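Local coordinates for extracellular solute-binding protein family 5 (Brucella melitensis, PDB 4ONY) that probably binds peptides or related solutes in the periplasm and hands them to an ABC transporter for uptake, at residues A[373-378]-A[541-546]; A[385-390]-A[551-556]; A[478-483]-A[514-519]. All blocks are in the same frame, centred on the assembly; numbering follows the deposited sequence.

Contact 1. Residues A[373-378]-A[541-546]; sequences RELLAP and VSAVRA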
loop_
_atom_site.group_PDB
_atom_site.type_symbol
_atom_site.label_atom_id
_atom_site.label_comp_id
_atom_site.label_asym_id
_atom_site.label_seq_id
_atom_site.Cartn_x
_atom_site.Cartn_y
_atom_site.Cartn_z
ATOM N N ARG A 373 -22.909 14.721 -3.342
ATOM C CA ARG A 373 -23.633 15.609 -4.240
ATOM C C ARG A 373 -23.435 17.083 -3.852
ATOM O O ARG A 373 -23.271 17.935 -4.723
ATOM C CB ARG A 373 -25.112 15.218 -4.333
ATOM C CG ARG A 373 -25.308 13.917 -5.127
ATOM C CD ARG A 373 -26.757 13.447 -5.143
ATOM N NE ARG A 373 -26.819 12.065 -5.679
ATOM C CZ ARG A 373 -26.903 11.764 -6.971
ATOM N NH1 ARG A 373 -26.975 12.734 -7.891
ATOM N NH2 ARG A 373 -26.937 10.507 -7.334
ATOM N N GLU A 374 -23.412 17.352 -2.545
ATOM C CA GLU A 374 -23.080 18.695 -2.027
ATOM C C GLU A 374 -21.676 19.111 -2.448
ATOM O O GLU A 374 -21.483 20.203 -2.957
ATOM C CB GLU A 374 -23.225 18.690 -0.518
ATOM C CG GLU A 374 -22.891 20.002 0.140
ATOM C CD GLU A 374 -23.016 19.973 1.654
ATOM O OE1 GLU A 374 -22.543 19.052 2.366
ATOM O OE2 GLU A 374 -23.575 20.937 2.157
ATOM N N LEU A 375 -20.712 18.214 -2.307
ATOM C CA LEU A 375 -19.328 18.498 -2.648
ATOM C C LEU A 375 -19.138 18.754 -4.158
ATOM O O LEU A 375 -18.338 19.574 -4.540
ATOM C CB LEU A 375 -18.425 17.335 -2.249
ATOM C CG LEU A 375 -18.126 17.206 -0.761
ATOM C CD1 LEU A 375 -17.406 15.881 -0.478
ATOM C CD2 LEU A 375 -17.290 18.395 -0.253
ATOM N N LEU A 376 -19.870 18.010 -4.983
ATOM C CA LEU A 376 -19.683 18.024 -6.389
ATOM C C LEU A 376 -20.556 19.077 -7.107
ATOM O O LEU A 376 -20.311 19.380 -8.250
ATOM C CB LEU A 376 -19.961 16.630 -6.948
ATOM C CG LEU A 376 -18.916 15.580 -6.565
ATOM C CD1 LEU A 376 -19.420 14.177 -6.810
ATOM C CD2 LEU A 376 -17.631 15.805 -7.345
ATOM N N ALA A 377 -21.556 19.631 -6.453
ATOM C CA ALA A 377 -22.477 20.583 -7.099
ATOM C C ALA A 377 -21.768 21.798 -7.739
ATOM O O ALA A 377 -22.151 22.265 -8.786
ATOM C CB ALA A 377 -23.505 21.061 -6.079
ATOM N N PRO A 378 -20.683 22.292 -7.143
ATOM C CA PRO A 378 -19.994 23.397 -7.800
ATOM C C PRO A 378 -19.204 23.012 -9.068
ATOM O O PRO A 378 -18.653 23.897 -9.712
ATOM C CB PRO A 378 -18.986 23.861 -6.728
ATOM C CG PRO A 378 -19.605 23.439 -5.437
ATOM C CD PRO A 378 -20.181 22.086 -5.784
ATOM N N VAL A 541 -15.292 8.899 3.927
ATOM C CA VAL A 541 -15.682 7.949 2.921
ATOM C C VAL A 541 -16.417 8.659 1.771
ATOM O O VAL A 541 -16.190 8.365 0.590
ATOM C CB VAL A 541 -16.539 6.815 3.498
ATOM C CG1 VAL A 541 -17.146 5.959 2.377
ATOM C CG2 VAL A 541 -15.716 5.923 4.438
ATOM N N SER A 542 -17.280 9.599 2.111
ATOM C CA SER A 542 -18.007 10.306 1.099
ATOM C C SER A 542 -17.046 11.104 0.214
ATOM O O SER A 542 -17.163 11.107 -1.018
ATOM C CB SER A 542 -19.027 11.234 1.741
ATOM O OG SER A 542 -20.071 10.468 2.311
ATOM N N ALA A 543 -16.086 11.773 0.837
ATOM C CA ALA A 543 -15.166 12.626 0.066
ATOM C C ALA A 543 -14.279 11.805 -0.850
ATOM O O ALA A 543 -13.987 12.207 -1.978
ATOM C CB ALA A 543 -14.326 13.496 1.007
ATOM N N VAL A 544 -13.823 10.648 -0.368
ATOM C CA VAL A 544 -12.974 9.800 -1.185
ATOM C C VAL A 544 -13.753 9.217 -2.364
ATOM O O VAL A 544 -13.248 9.149 -3.487
ATOM C CB VAL A 544 -12.308 8.676 -0.384
ATOM C CG1 VAL A 544 -11.450 7.815 -1.301
ATOM C CG2 VAL A 544 -11.385 9.249 0.717
ATOM N N ARG A 545 -14.961 8.763 -2.094
ATOM C CA ARG A 545 -15.799 8.276 -3.188
ATOM C C ARG A 545 -15.990 9.379 -4.264
ATOM O O ARG A 545 -15.961 9.091 -5.470
ATOM C CB ARG A 545 -17.133 7.790 -2.657
ATOM C CG ARG A 545 -17.018 6.458 -1.901
ATOM C CD ARG A 545 -18.403 5.990 -1.453
ATOM N NE ARG A 545 -18.335 4.750 -0.696
ATOM C CZ ARG A 545 -19.269 4.331 0.132
ATOM N NH1 ARG A 545 -20.418 4.960 0.263
ATOM N NH2 ARG A 545 -19.080 3.210 0.780
ATOM N N ALA A 546 -16.176 10.621 -3.822
ATOM C CA ALA A 546 -16.367 11.712 -4.758
ATOM C C ALA A 546 -15.107 11.911 -5.595
ATOM O O ALA A 546 -15.211 12.091 -6.808
ATOM C CB ALA A 546 -16.746 12.997 -4.021
#
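Leu375 and Leu376 of helix 370-376 reach across to two alanines, Ala543 and Ala546, on the long helix 537-553. The contact is wholly apolar and rests on one methyl from each leucine. Leu375 comes first along the chain. Its CG lies anti to its carbonyl carbon (chi1 -75°), and this sends CD1 to the backbone of the other helix, 4.0 Å from Ala543 CA. The same methyl is 4.2 Å from Ala543 CB, so it meets main chain and side chain together. Leu376 follows with nearly the same torsions. Its CD1 lies 4.0 Å from Ala546 CB, one helical turn further along helix 537-553. Two adjacent leucines are thus matched to two alanines spaced three residues apart. The small alanines let the backbones come fairly close, with Leu376 CA 7.3 Å from Ala546 CA. Nearby, Ser542 OG is hydrogen-bonded to Asp369 OD2, which adds a polar tie beside the apolar pairs. Helix 522-533 touches both segments: Met527 meets Leu376 and Ala546, Ala530 meets Leu375, and Leu531 meets Ala543.

Contact 2. Residues A[385-390]-A[551-556]; sequences EDVMNG and LISGDY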
loop_
_atom_site.group_PDB
_atom_site.type_symbol
_atom_site.label_atom_id
_atom_site.label_comp_id
_atom_site.label_asym_id
_atom_site.label_seq_id
_atom_site.Cartn_x
_atom_site.Cartn_y
_atom_site.Cartn_z
ATOM N N GLU A 385 -22.930 11.183 -15.578
ATOM C CA GLU A 385 -24.156 10.709 -15.001
ATOM C C GLU A 385 -24.097 9.226 -14.559
ATOM O O GLU A 385 -24.572 8.884 -13.457
ATOM C CB GLU A 385 -25.340 10.899 -15.986
ATOM C CG GLU A 385 -26.629 10.337 -15.426
ATOM C CD GLU A 385 -27.852 10.547 -16.321
ATOM O OE1 GLU A 385 -27.978 9.889 -17.398
ATOM O OE2 GLU A 385 -28.717 11.326 -15.890
ATOM N N ASP A 386 -23.594 8.343 -15.420
ATOM C CA ASP A 386 -23.526 6.901 -15.035
ATOM C C ASP A 386 -22.615 6.665 -13.817
ATOM O O ASP A 386 -22.910 5.855 -12.944
ATOM C CB ASP A 386 -23.179 5.948 -16.218
ATOM C CG ASP A 386 -21.828 6.274 -16.931
ATOM O OD1 ASP A 386 -21.083 7.233 -16.577
ATOM O OD2 ASP A 386 -21.530 5.519 -17.889
ATOM N N VAL A 387 -21.556 7.433 -13.723
ATOM C CA VAL A 387 -20.641 7.304 -12.571
ATOM C C VAL A 387 -21.313 7.866 -11.307
ATOM O O VAL A 387 -21.132 7.318 -10.223
ATOM C CB VAL A 387 -19.290 7.990 -12.849
ATOM C CG1 VAL A 387 -18.378 8.000 -11.635
ATOM C CG2 VAL A 387 -18.561 7.306 -14.005
ATOM N N MET A 388 -22.043 8.956 -11.445
ATOM C CA MET A 388 -22.700 9.589 -10.319
ATOM C C MET A 388 -23.807 8.697 -9.759
ATOM O O MET A 388 -23.978 8.636 -8.523
ATOM C CB MET A 388 -23.289 10.929 -10.731
ATOM C CG MET A 388 -23.944 11.745 -9.615
ATOM S SD MET A 388 -22.681 12.579 -8.657
ATOM C CE MET A 388 -22.415 13.993 -9.737
ATOM N N ASN A 389 -24.530 7.993 -10.634
ATOM C CA ASN A 389 -25.653 7.137 -10.200
ATOM C C ASN A 389 -25.248 5.704 -9.862
ATOM O O ASN A 389 -26.071 4.927 -9.425
ATOM C CB ASN A 389 -26.880 7.173 -11.164
ATOM C CG ASN A 389 -26.615 6.574 -12.552
ATOM O OD1 ASN A 389 -25.762 5.726 -12.729
ATOM N ND2 ASN A 389 -27.416 6.987 -13.531
ATOM N N GLY A 390 -23.976 5.371 -10.023
ATOM C CA GLY A 390 -23.498 4.026 -9.676
ATOM C C GLY A 390 -23.905 2.934 -10.676
ATOM O O GLY A 390 -24.007 1.747 -10.307
ATOM N N LEU A 551 -12.210 11.045 -10.907
ATOM C CA LEU A 551 -11.089 10.456 -11.563
ATOM C C LEU A 551 -11.515 9.444 -12.637
ATOM O O LEU A 551 -10.992 9.459 -13.766
ATOM C CB LEU A 551 -10.152 9.796 -10.541
ATOM C CG LEU A 551 -9.421 10.685 -9.566
ATOM C CD1 LEU A 551 -8.664 9.850 -8.529
ATOM C CD2 LEU A 551 -8.432 11.620 -10.277
ATOM N N ILE A 552 -12.484 8.610 -12.301
ATOM C CA ILE A 552 -13.077 7.689 -13.270
ATOM C C ILE A 552 -13.674 8.465 -14.461
ATOM O O ILE A 552 -13.532 8.040 -15.619
ATOM C CB ILE A 552 -14.178 6.835 -12.645
ATOM C CG1 ILE A 552 -13.578 5.842 -11.643
ATOM C CG2 ILE A 552 -14.959 6.065 -13.732
ATOM C CD1 ILE A 552 -14.602 5.277 -10.658
ATOM N N SER A 553 -14.343 9.590 -14.161
ATOM C CA SER A 553 -15.056 10.384 -15.163
ATOM C C SER A 553 -14.113 11.149 -16.091
ATOM O O SER A 553 -14.530 11.630 -17.132
ATOM C CB SER A 553 -16.028 11.350 -14.508
ATOM O OG SER A 553 -17.053 10.656 -13.815
ATOM N N GLY A 554 -12.842 11.236 -15.724
ATOM C CA GLY A 554 -11.837 11.826 -16.567
ATOM C C GLY A 554 -11.159 10.852 -17.535
ATOM O O GLY A 554 -10.395 11.289 -18.387
ATOM N N ASP A 555 -11.386 9.555 -17.379
ATOM C CA ASP A 555 -10.653 8.539 -18.146
ATOM C C ASP A 555 -9.141 8.874 -18.258
ATOM O O ASP A 555 -8.551 8.940 -19.352
ATOM C CB ASP A 555 -11.304 8.312 -19.510
ATOM C CG ASP A 555 -12.660 7.668 -19.383
ATOM O OD1 ASP A 555 -12.716 6.407 -19.277
ATOM O OD2 ASP A 555 -13.662 8.412 -19.378
ATOM N N TYR A 556 -8.516 9.046 -17.091
ATOM C CA TYR A 556 -7.087 9.265 -17.035
ATOM C C TYR A 556 -6.312 7.962 -17.125
ATOM O O TYR A 556 -5.224 7.952 -17.667
ATOM C CB TYR A 556 -6.736 10.017 -15.754
ATOM C CG TYR A 556 -7.416 11.377 -15.648
ATOM C CD1 TYR A 556 -7.144 12.364 -16.567
ATOM C CD2 TYR A 556 -8.306 11.654 -14.656
ATOM C CE1 TYR A 556 -7.737 13.599 -16.505
ATOM C CE2 TYR A 556 -8.892 12.893 -14.554
ATOM C CZ TYR A 556 -8.612 13.873 -15.463
ATOM O OH TYR A 556 -9.246 15.096 -15.371
#
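Val387 and Ser553 face each other across this contact, each with its CB directed at the other segment. The serine hydroxyl sits against the branched end of the valine. Ser553 OG is 3.6 Å from Val387 CB, and the two valine methyls are almost as near. The oxygen thus caps the end of the side chain. This is van der Waals packing, and the polar needs of the hydroxyl are met by the backbone: it is hydrogen-bonded to Arg549 O, one turn back in its own helix, and to Arg384 N, just before helix 385-389. The second bond ties the serine to the start of the helix it packs on. Ile552 meets the valine at one branch, and the two side chains cross obliquely. The contact is made methyl to methyl, Val387 CG2 to Ile552 CG2 at 3.8 Å. Ile552 has CG1 beside its backbone N (chi1 -69°), which turns CG2 rather than CG1 to the valine. Trp392 also touches Val387. Arg549 NH1 is hydrogen-bonded to Val387 O, and Arg384 makes salt bridges to both Asp386 and Asp555. The whole is a short helix docked on the C-terminal end of helix 537-553, just before strand 557-562. Such helix-helix packing beside the six-stranded mixed sheet fits an α/β lobe, as in family 5 solute-binding proteins.

Contact 3. Residues A[478-483]-A[514-519]; sequences QTFDYD and FNFAGV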
loop_
_atom_site.group_PDB
_atom_site.type_symbol
_atom_site.label_atom_id
_atom_site.label_comp_id
_atom_site.label_asym_id
_atom_site.label_seq_id
_atom_site.Cartn_x
_atom_site.Cartn_y
_atom_site.Cartn_z
ATOM N N GLN A 478 10.283 11.119 -15.754
ATOM C CA GLN A 478 10.622 12.355 -15.085
ATOM C C GLN A 478 10.115 13.601 -15.817
ATOM O O GLN A 478 9.707 14.573 -15.168
ATOM C CB GLN A 478 12.159 12.400 -14.906
ATOM C CG GLN A 478 12.693 13.706 -14.374
ATOM C CD GLN A 478 12.655 13.783 -12.869
ATOM O OE1 GLN A 478 12.222 12.859 -12.168
ATOM N NE2 GLN A 478 13.132 14.904 -12.361
ATOM N N THR A 479 10.172 13.573 -17.146
ATOM C CA THR A 479 9.832 14.707 -17.994
ATOM C C THR A 479 8.465 14.502 -18.651
ATOM O O THR A 479 8.082 15.285 -19.482
ATOM C CB THR A 479 10.869 14.874 -19.149
ATOM O OG1 THR A 479 10.936 13.670 -19.889
ATOM C CG2 THR A 479 12.317 15.179 -18.595
ATOM N N PHE A 480 7.769 13.429 -18.307
ATOM C CA PHE A 480 6.478 13.095 -18.903
ATOM C C PHE A 480 6.610 12.926 -20.424
ATOM O O PHE A 480 5.711 13.304 -21.160
ATOM C CB PHE A 480 5.437 14.148 -18.523
ATOM C CG PHE A 480 5.361 14.379 -17.031
ATOM C CD1 PHE A 480 5.064 13.332 -16.172
ATOM C CD2 PHE A 480 5.642 15.636 -16.477
ATOM C CE1 PHE A 480 5.046 13.516 -14.792
ATOM C CE2 PHE A 480 5.597 15.842 -15.093
ATOM C CZ PHE A 480 5.310 14.776 -14.249
ATOM N N ASP A 481 7.725 12.307 -20.863
ATOM C CA ASP A 481 8.008 12.125 -22.298
ATOM C C ASP A 481 7.432 10.783 -22.849
ATOM O O ASP A 481 8.167 9.831 -23.034
ATOM C CB ASP A 481 9.503 12.255 -22.572
ATOM C CG ASP A 481 9.821 12.133 -24.037
ATOM O OD1 ASP A 481 8.883 12.190 -24.875
ATOM O OD2 ASP A 481 11.002 11.974 -24.333
ATOM N N TYR A 482 6.108 10.708 -22.986
ATOM C CA TYR A 482 5.416 9.519 -23.465
ATOM C C TYR A 482 3.960 9.894 -23.854
ATOM O O TYR A 482 3.432 10.908 -23.384
ATOM C CB TYR A 482 5.402 8.400 -22.399
ATOM C CG TYR A 482 4.888 8.886 -21.058
ATOM C CD1 TYR A 482 3.528 8.954 -20.792
ATOM C CD2 TYR A 482 5.776 9.296 -20.064
ATOM C CE1 TYR A 482 3.057 9.428 -19.572
ATOM C CE2 TYR A 482 5.316 9.772 -18.855
ATOM C CZ TYR A 482 3.947 9.839 -18.613
ATOM O OH TYR A 482 3.518 10.346 -17.427
ATOM N N ASP A 483 3.343 9.065 -24.690
ATOM C CA ASP A 483 1.929 9.145 -24.993
ATOM C C ASP A 483 1.164 8.353 -23.935
ATOM O O ASP A 483 0.255 8.878 -23.284
ATOM C CB ASP A 483 1.620 8.566 -26.387
ATOM C CG ASP A 483 2.216 9.386 -27.510
ATOM O OD1 ASP A 483 2.411 10.612 -27.311
ATOM O OD2 ASP A 483 2.493 8.805 -28.577
ATOM N N PHE A 514 4.319 12.475 -9.443
ATOM C CA PHE A 514 3.670 11.190 -9.763
ATOM C C PHE A 514 2.364 11.397 -10.539
ATOM O O PHE A 514 1.524 10.469 -10.650
ATOM C CB PHE A 514 3.429 10.389 -8.468
ATOM C CG PHE A 514 4.712 10.069 -7.735
ATOM C CD1 PHE A 514 5.515 9.004 -8.156
ATOM C CD2 PHE A 514 5.152 10.857 -6.690
ATOM C CE1 PHE A 514 6.731 8.726 -7.535
ATOM C CE2 PHE A 514 6.372 10.593 -6.057
ATOM C CZ PHE A 514 7.163 9.536 -6.488
ATOM N N ASN A 515 2.163 12.603 -11.061
ATOM C CA ASN A 515 0.913 12.888 -11.812
ATOM C C ASN A 515 1.136 12.502 -13.272
ATOM O O ASN A 515 1.295 13.366 -14.148
ATOM C CB ASN A 515 0.587 14.373 -11.679
ATOM C CG ASN A 515 -0.805 14.741 -12.207
ATOM O OD1 ASN A 515 -1.467 13.988 -12.935
ATOM N ND2 ASN A 515 -1.259 15.888 -11.787
ATOM N N PHE A 516 1.175 11.213 -13.532
ATOM C CA PHE A 516 1.549 10.730 -14.870
ATOM C C PHE A 516 0.549 11.064 -15.943
ATOM O O PHE A 516 0.935 11.211 -17.081
ATOM C CB PHE A 516 1.850 9.236 -14.802
ATOM C CG PHE A 516 2.960 8.915 -13.820
ATOM C CD1 PHE A 516 4.229 9.506 -13.944
ATOM C CD2 PHE A 516 2.752 8.060 -12.791
ATOM C CE1 PHE A 516 5.249 9.235 -13.043
ATOM C CE2 PHE A 516 3.775 7.785 -11.885
ATOM C CZ PHE A 516 5.005 8.347 -12.027
ATOM N N ALA A 517 -0.740 11.161 -15.609
ATOM C CA ALA A 517 -1.750 11.549 -16.602
ATOM C C ALA A 517 -1.834 13.052 -16.840
ATOM O O ALA A 517 -2.462 13.482 -17.839
ATOM C CB ALA A 517 -3.119 11.044 -16.213
ATOM N N GLY A 518 -1.186 13.856 -15.988
ATOM C CA GLY A 518 -1.266 15.300 -16.101
ATOM C C GLY A 518 -2.637 15.847 -15.710
ATOM O O GLY A 518 -3.165 16.735 -16.365
ATOM N N VAL A 519 -3.230 15.292 -14.647
ATOM C CA VAL A 519 -4.524 15.789 -14.161
ATOM C C VAL A 519 -4.360 17.200 -13.590
ATOM O O VAL A 519 -3.401 17.447 -12.830
ATOM C CB VAL A 519 -5.083 14.842 -13.094
ATOM C CG1 VAL A 519 -6.433 15.327 -12.585
ATOM C CG2 VAL A 519 -5.221 13.451 -13.676
#
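Tyr482 and Phe516 make the tight part of this contact. The tyrosine hydroxyl donates a hydrogen bond to the backbone, Tyr482 OH to Phe516 O at 2.7 Å. Tyr482 OH lies in the plane of the Phe516 carbonyl, on a lone pair of O, with a C=O...O angle of 112°. The Tyr482 side chain points across because CG sits between the backbone N and the carbonyl carbon (chi1 52°). The hydroxyl also packs on Phe516, with Tyr482 OH 3.3 Å from Phe516 CB. The looser part is at Phe480. Its side chain crosses that of Phe516 at about a right angle. Phe516 CD1 comes to the edge of the Phe480 ring, near its plane, 4.2 Å from Phe480 CE1. The same Phe480 CE1 lies 3.8 Å from Asn515 O. Arg318 makes a cation-pi contact with Phe480 and a hydrogen bond to Asn515 O, bridging this side. Phe514, on the exposed side, points away. Asn515 grips its own loop: its OD1 accepts from Val519 N at 2.8 Å, and its ND2 donates to Val519 O. Two turns are joined here. Phe480 ends helix 470-478 in a Schellman motif before strand 484-489, and residues 515-518 form a type I beta turn.

From the N terminus, the chain first reaches helix 370-376 and then helix 385-389. These open contacts 1 and 2, and both are closed by helix 537-553 far along the chain. In between, contact 3 closes a much shorter loop, from 478-483 to 514-519, which lies within the span of each of the other two. Contacts 1 and 2 cross, since their segments alternate. They adjoin in space, where Met388 packs on Arg373 and Leu376. Contacts 1 and 3 do not touch; their nearest atoms are about 11 Å apart. Contacts 1 and 2 fasten two short helices to helix 537-553. Contact 3 joins two loops beside the six-stranded mixed sheet. Tyr556, packed on Val519 and Ala517, links the two groups.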